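Local coordinates for dopamine N-acetyltransferase-like Protein (Tribolium castaneum, PDB 6V3T) that probably transfers the acyl group of acetyl-CoA, and of longer fatty acyl-CoAs, to the amine of serotonin and related arylalkylamines, at residues V81-L85 with N104-K108; R98-L102 with K194-T198. One frame throughout, in Å; residues are numbered along the deposited sequence.

Contact 1: V81-L85 with N104-K108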
loop_
_atom_site.group_PDB
_atom_site.type_symbol
_atom_site.label_atom_id
_atom_site.label_comp_id
_atom_site.label_asym_id
_atom_site.label_seq_id
_atom_site.Cartn_x
_atom_site.Cartn_y
_atom_site.Cartn_z
ATOM N N VAL A 81 0.466 14.925 0.727
ATOM C CA VAL A 81 1.869 14.539 0.382
ATOM C C VAL A 81 2.835 15.546 0.999
ATOM O O VAL A 81 3.803 15.117 1.676
ATOM C CB VAL A 81 2.127 14.462 -1.134
ATOM C CG1 VAL A 81 2.563 13.070 -1.544
ATOM C CG2 VAL A 81 0.947 14.935 -1.974
ATOM N N GLU A 82 2.597 16.831 0.728
ATOM C CA GLU A 82 3.482 17.954 1.132
ATOM C C GLU A 82 3.621 17.992 2.653
ATOM O O GLU A 82 4.729 18.271 3.115
ATOM C CB GLU A 82 2.913 19.289 0.673
ATOM C CG GLU A 82 3.051 19.560 -0.807
ATOM C CD GLU A 82 2.239 18.731 -1.783
ATOM O OE1 GLU A 82 2.436 18.900 -2.988
ATOM O OE2 GLU A 82 1.425 17.950 -1.348
ATOM N N LYS A 83 2.522 17.751 3.380
ATOM C CA LYS A 83 2.476 17.647 4.869
ATOM C C LYS A 83 3.384 16.505 5.330
ATOM O O LYS A 83 4.129 16.685 6.322
ATOM C CB LYS A 83 1.052 17.353 5.354
ATOM C CG LYS A 83 0.224 18.554 5.775
ATOM C CD LYS A 83 -1.009 18.849 4.944
ATOM C CE LYS A 83 -0.938 20.201 4.280
ATOM N NZ LYS A 83 -2.204 20.617 3.646
ATOM N N ALA A 84 3.273 15.367 4.645
ATOM C CA ALA A 84 3.986 14.109 4.942
ATOM C C ALA A 84 5.492 14.315 4.738
ATOM O O ALA A 84 6.274 13.772 5.538
ATOM C CB ALA A 84 3.444 13.006 4.070
ATOM N N LEU A 85 5.875 15.095 3.727
ATOM C CA LEU A 85 7.293 15.402 3.418
ATOM C C LEU A 85 7.872 16.370 4.461
ATOM O O LEU A 85 9.043 16.170 4.840
ATOM C CB LEU A 85 7.383 15.970 2.000
ATOM C CG LEU A 85 7.193 14.944 0.882
ATOM C CD1 LEU A 85 7.311 15.592 -0.487
ATOM C CD2 LEU A 85 8.195 13.805 1.005
ATOM N N ASN A 104 6.497 9.408 -1.532
ATOM C CA ASN A 104 5.856 10.744 -1.480
ATOM C C ASN A 104 6.420 11.613 -2.617
ATOM O O ASN A 104 5.615 12.270 -3.295
ATOM C CB ASN A 104 5.946 11.319 -0.069
ATOM C CG ASN A 104 5.089 10.550 0.920
ATOM O OD1 ASN A 104 3.873 10.709 0.961
ATOM N ND2 ASN A 104 5.699 9.708 1.729
ATOM N N ASN A 105 7.733 11.583 -2.868
ATOM C CA ASN A 105 8.347 12.325 -4.003
ATOM C C ASN A 105 7.666 11.898 -5.306
ATOM O O ASN A 105 7.125 12.773 -6.005
ATOM C CB ASN A 105 9.858 12.117 -4.112
ATOM C CG ASN A 105 10.637 12.960 -3.129
ATOM O OD1 ASN A 105 10.053 13.708 -2.347
ATOM N ND2 ASN A 105 11.955 12.843 -3.164
ATOM N N VAL A 106 7.682 10.598 -5.610
ATOM C CA VAL A 106 7.098 10.037 -6.864
ATOM C C VAL A 106 5.654 10.533 -6.983
ATOM O O VAL A 106 5.294 11.086 -8.050
ATOM C CB VAL A 106 7.158 8.499 -6.900
ATOM C CG1 VAL A 106 6.345 7.935 -8.063
ATOM C CG2 VAL A 106 8.590 7.989 -6.959
ATOM N N ASN A 107 4.858 10.330 -5.931
ATOM C CA ASN A 107 3.430 10.729 -5.917
ATOM C C ASN A 107 3.349 12.226 -6.203
ATOM O O ASN A 107 2.673 12.610 -7.178
ATOM C CB ASN A 107 2.750 10.346 -4.607
ATOM C CG ASN A 107 2.032 9.020 -4.716
ATOM O OD1 ASN A 107 0.859 8.982 -5.078
ATOM N ND2 ASN A 107 2.731 7.932 -4.430
ATOM N N LYS A 108 4.060 13.028 -5.410
ATOM C CA LYS A 108 4.083 14.508 -5.537
ATOM C C LYS A 108 4.456 14.887 -6.978
ATOM O O LYS A 108 3.776 15.741 -7.546
ATOM C CB LYS A 108 5.021 15.100 -4.484
ATOM C CG LYS A 108 4.952 16.608 -4.342
ATOM C CD LYS A 108 6.055 17.262 -5.092
ATOM C CE LYS A 108 5.699 18.593 -5.692
ATOM N NZ LYS A 108 5.670 19.651 -4.665
#
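Helices 80-90 and 94-108 run nearly antiparallel here. The short axes of 81-85 and 104-108 make an angle of 151° and come within 9.9 Å of each other. V81 and N104 sit closest along the backbone, with their CA atoms 5.8 Å apart. Most of the contact is van der Waals packing. V81 CG1 lies 3.6 Å from N104 O and 4.1 Å from N107 CB, so this methyl rests on the last turn of the partner helix. One turn further on, L85 CD2 meets N104 CB at 3.5 Å, and L85 CD1 approaches N105 OD1 at 3.8 Å. N104 thus lies between the side chains of V81 and L85. A84 adds its methyl, with CB 3.9 Å from N104 OD1. The amide of N104 is used within its own helix, where ND2 bonds to the carbonyl of F100. The charged pair lies on the solvent-facing side. E82 OE1 and K108 NZ form a long salt bridge of 3.7 Å, and E82 OE1 also lies 3.7 Å from K108 CG. Helices 80-90 and 94-108 form a surface hairpin in the connection between the adjacent strands 67-77 and 120-129. It packs against the mixed sheet of the GNAT fold: V106 and N107 touch Y205 and V207 of strand 204-211, and N107 ND2 bonds to D161 of strand 157-162.

Contact 2: R98-L102 with K194-T198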
loop_
_atom_site.group_PDB
_atom_site.type_symbol
_atom_site.label_atom_id
_atom_site.label_comp_id
_atom_site.label_asym_id
_atom_site.label_seq_id
_atom_site.Cartn_x
_atom_site.Cartn_y
_atom_site.Cartn_z
ATOM N N ARG A 98 14.068 6.703 3.224
ATOM C CA ARG A 98 14.416 6.065 1.931
ATOM C C ARG A 98 13.129 5.483 1.342
ATOM O O ARG A 98 12.802 5.814 0.190
ATOM C CB ARG A 98 15.568 5.084 2.158
ATOM C CG ARG A 98 16.785 5.770 2.762
ATOM C CD ARG A 98 17.975 4.862 2.962
ATOM N NE ARG A 98 19.218 5.455 2.485
ATOM C CZ ARG A 98 20.375 4.805 2.405
ATOM N NH1 ARG A 98 21.449 5.423 1.944
ATOM N NH2 ARG A 98 20.456 3.540 2.785
ATOM N N ILE A 99 12.367 4.750 2.147
ATOM C CA ILE A 99 11.057 4.196 1.716
ATOM C C ILE A 99 10.138 5.356 1.331
ATOM O O ILE A 99 9.801 5.486 0.148
ATOM C CB ILE A 99 10.416 3.329 2.808
ATOM C CG1 ILE A 99 11.238 2.070 3.098
ATOM C CG2 ILE A 99 8.989 2.992 2.420
ATOM C CD1 ILE A 99 10.575 1.100 4.048
ATOM N N PHE A 100 9.720 6.157 2.303
ATOM C CA PHE A 100 8.571 7.078 2.141
ATOM C C PHE A 100 8.972 8.337 1.369
ATOM O O PHE A 100 8.090 8.996 0.782
ATOM C CB PHE A 100 7.976 7.378 3.505
ATOM C CG PHE A 100 7.209 6.214 4.061
ATOM C CD1 PHE A 100 6.050 5.787 3.460
ATOM C CD2 PHE A 100 7.644 5.530 5.169
ATOM C CE1 PHE A 100 5.333 4.716 3.964
ATOM C CE2 PHE A 100 6.916 4.466 5.678
ATOM C CZ PHE A 100 5.764 4.061 5.072
ATOM N N GLY A 101 10.262 8.662 1.350
ATOM C CA GLY A 101 10.795 9.739 0.497
ATOM C C GLY A 101 10.507 9.445 -0.956
ATOM O O GLY A 101 9.973 10.333 -1.639
ATOM N N LEU A 102 10.837 8.220 -1.384
ATOM C CA LEU A 102 10.562 7.678 -2.742
ATOM C C LEU A 102 9.060 7.751 -3.020
ATOM O O LEU A 102 8.672 8.351 -4.044
ATOM C CB LEU A 102 11.051 6.228 -2.818
ATOM C CG LEU A 102 10.696 5.484 -4.104
ATOM C CD1 LEU A 102 11.419 6.094 -5.295
ATOM C CD2 LEU A 102 11.017 3.999 -3.982
ATOM N N LYS A 194 23.778 1.079 -4.612
ATOM C CA LYS A 194 22.309 0.912 -4.780
ATOM C C LYS A 194 21.621 1.014 -3.409
ATOM O O LYS A 194 22.060 0.314 -2.479
ATOM C CB LYS A 194 22.049 -0.433 -5.466
ATOM C CG LYS A 194 20.795 -0.493 -6.318
ATOM C CD LYS A 194 20.695 -1.729 -7.181
ATOM C CE LYS A 194 21.277 -1.534 -8.563
ATOM N NZ LYS A 194 21.281 -2.785 -9.354
ATOM N N ILE A 195 20.582 1.851 -3.297
ATOM C CA ILE A 195 19.865 2.177 -2.022
ATOM C C ILE A 195 18.708 1.196 -1.831
ATOM O O ILE A 195 18.444 0.789 -0.681
ATOM C CB ILE A 195 19.361 3.633 -2.046
ATOM C CG1 ILE A 195 20.524 4.615 -1.903
ATOM C CG2 ILE A 195 18.290 3.871 -0.988
ATOM C CD1 ILE A 195 20.220 5.999 -2.403
ATOM N N TYR A 196 18.009 0.899 -2.925
ATOM C CA TYR A 196 16.967 -0.150 -3.015
ATOM C C TYR A 196 17.560 -1.343 -3.753
ATOM O O TYR A 196 17.343 -1.481 -4.979
ATOM C CB TYR A 196 15.726 0.401 -3.710
ATOM C CG TYR A 196 15.322 1.759 -3.206
ATOM C CD1 TYR A 196 14.790 1.922 -1.935
ATOM C CD2 TYR A 196 15.499 2.887 -3.990
ATOM C CE1 TYR A 196 14.419 3.171 -1.464
ATOM C CE2 TYR A 196 15.138 4.143 -3.530
ATOM C CZ TYR A 196 14.593 4.283 -2.267
ATOM O OH TYR A 196 14.240 5.520 -1.819
ATOM N N ASP A 197 18.333 -2.143 -3.020
ATOM C CA ASP A 197 18.806 -3.472 -3.476
ATOM C C ASP A 197 17.609 -4.422 -3.367
ATOM O O ASP A 197 17.492 -5.120 -2.338
ATOM C CB ASP A 197 20.040 -3.919 -2.686
ATOM C CG ASP A 197 20.896 -4.943 -3.413
ATOM O OD1 ASP A 197 21.259 -4.673 -4.572
ATOM O OD2 ASP A 197 21.188 -6.005 -2.813
ATOM N N THR A 198 16.714 -4.383 -4.359
ATOM C CA THR A 198 15.493 -5.228 -4.439
ATOM C C THR A 198 15.861 -6.562 -5.092
ATOM O O THR A 198 16.619 -6.538 -6.082
ATOM C CB THR A 198 14.371 -4.531 -5.218
ATOM O OG1 THR A 198 14.919 -4.094 -6.461
ATOM C CG2 THR A 198 13.767 -3.361 -4.474
#
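Y196 reaches from the loop between strands 177-183 and 204-211 to the side of helix 94-108. Its CA-to-CB bond points sideways, but chi1 of -46° (m) and chi2 of -70° carry the hydroxyl to the helix backbone. There Y196 OH donates a very short hydrogen bond of 2.5 Å to R98 O. Within the helix, the bond from L102 N to the same R98 O is weak, at 3.5 Å. L102 takes the t, p rotamer. This brings CD2 over one face of the Y196 ring, 4.2 Å from the centroid and 21° off the normal, a CH-pi contact. L102 CB also lies 3.4 Å from Y196 OH. R98 has chi1 m and chi2 t, and its extended side chain runs out toward I195. I195 is m, t and places CG2 over one face of the guanidinium, 3.9 Å from R98 NE. I99 points away from the loop. It touches the bound acetyl-CoA, and L27 and V31 of helix 26-31. Y196 also packs on L27 and S30 of that helix, so the loop, helix 26-31 and helix 94-108 meet beside the acetyl-CoA pocket of this GNAT fold. One directed hydrogen bond fixes the tip of a buried tyrosine, while apolar contact holds its ring. The chemistry implies that the loop is tied to the helix through a backbone carbonyl, with no charge pairing between the two segments.

In the fold
Both contacts use helix 94-108, at adjoining parts of its length. Contact 1 is a surface contact and joins the helix to 80-90, its neighbour in sequence. Contact 2 is mostly buried and joins it to a loop 92 residues further on. Their centres are 15 Å apart. Contact 1 packs V81, A84 and L85 against asparagine side chains and backbone of 104-108, with a long, exposed salt bridge beside them. Contact 2 relies on a tyrosine hydrogen bond and a CH-pi contact. Contact 2 is also the nearer to acetyl-CoA: I99 lies about 4 Å from it by side chain, against about 9 Å for N107.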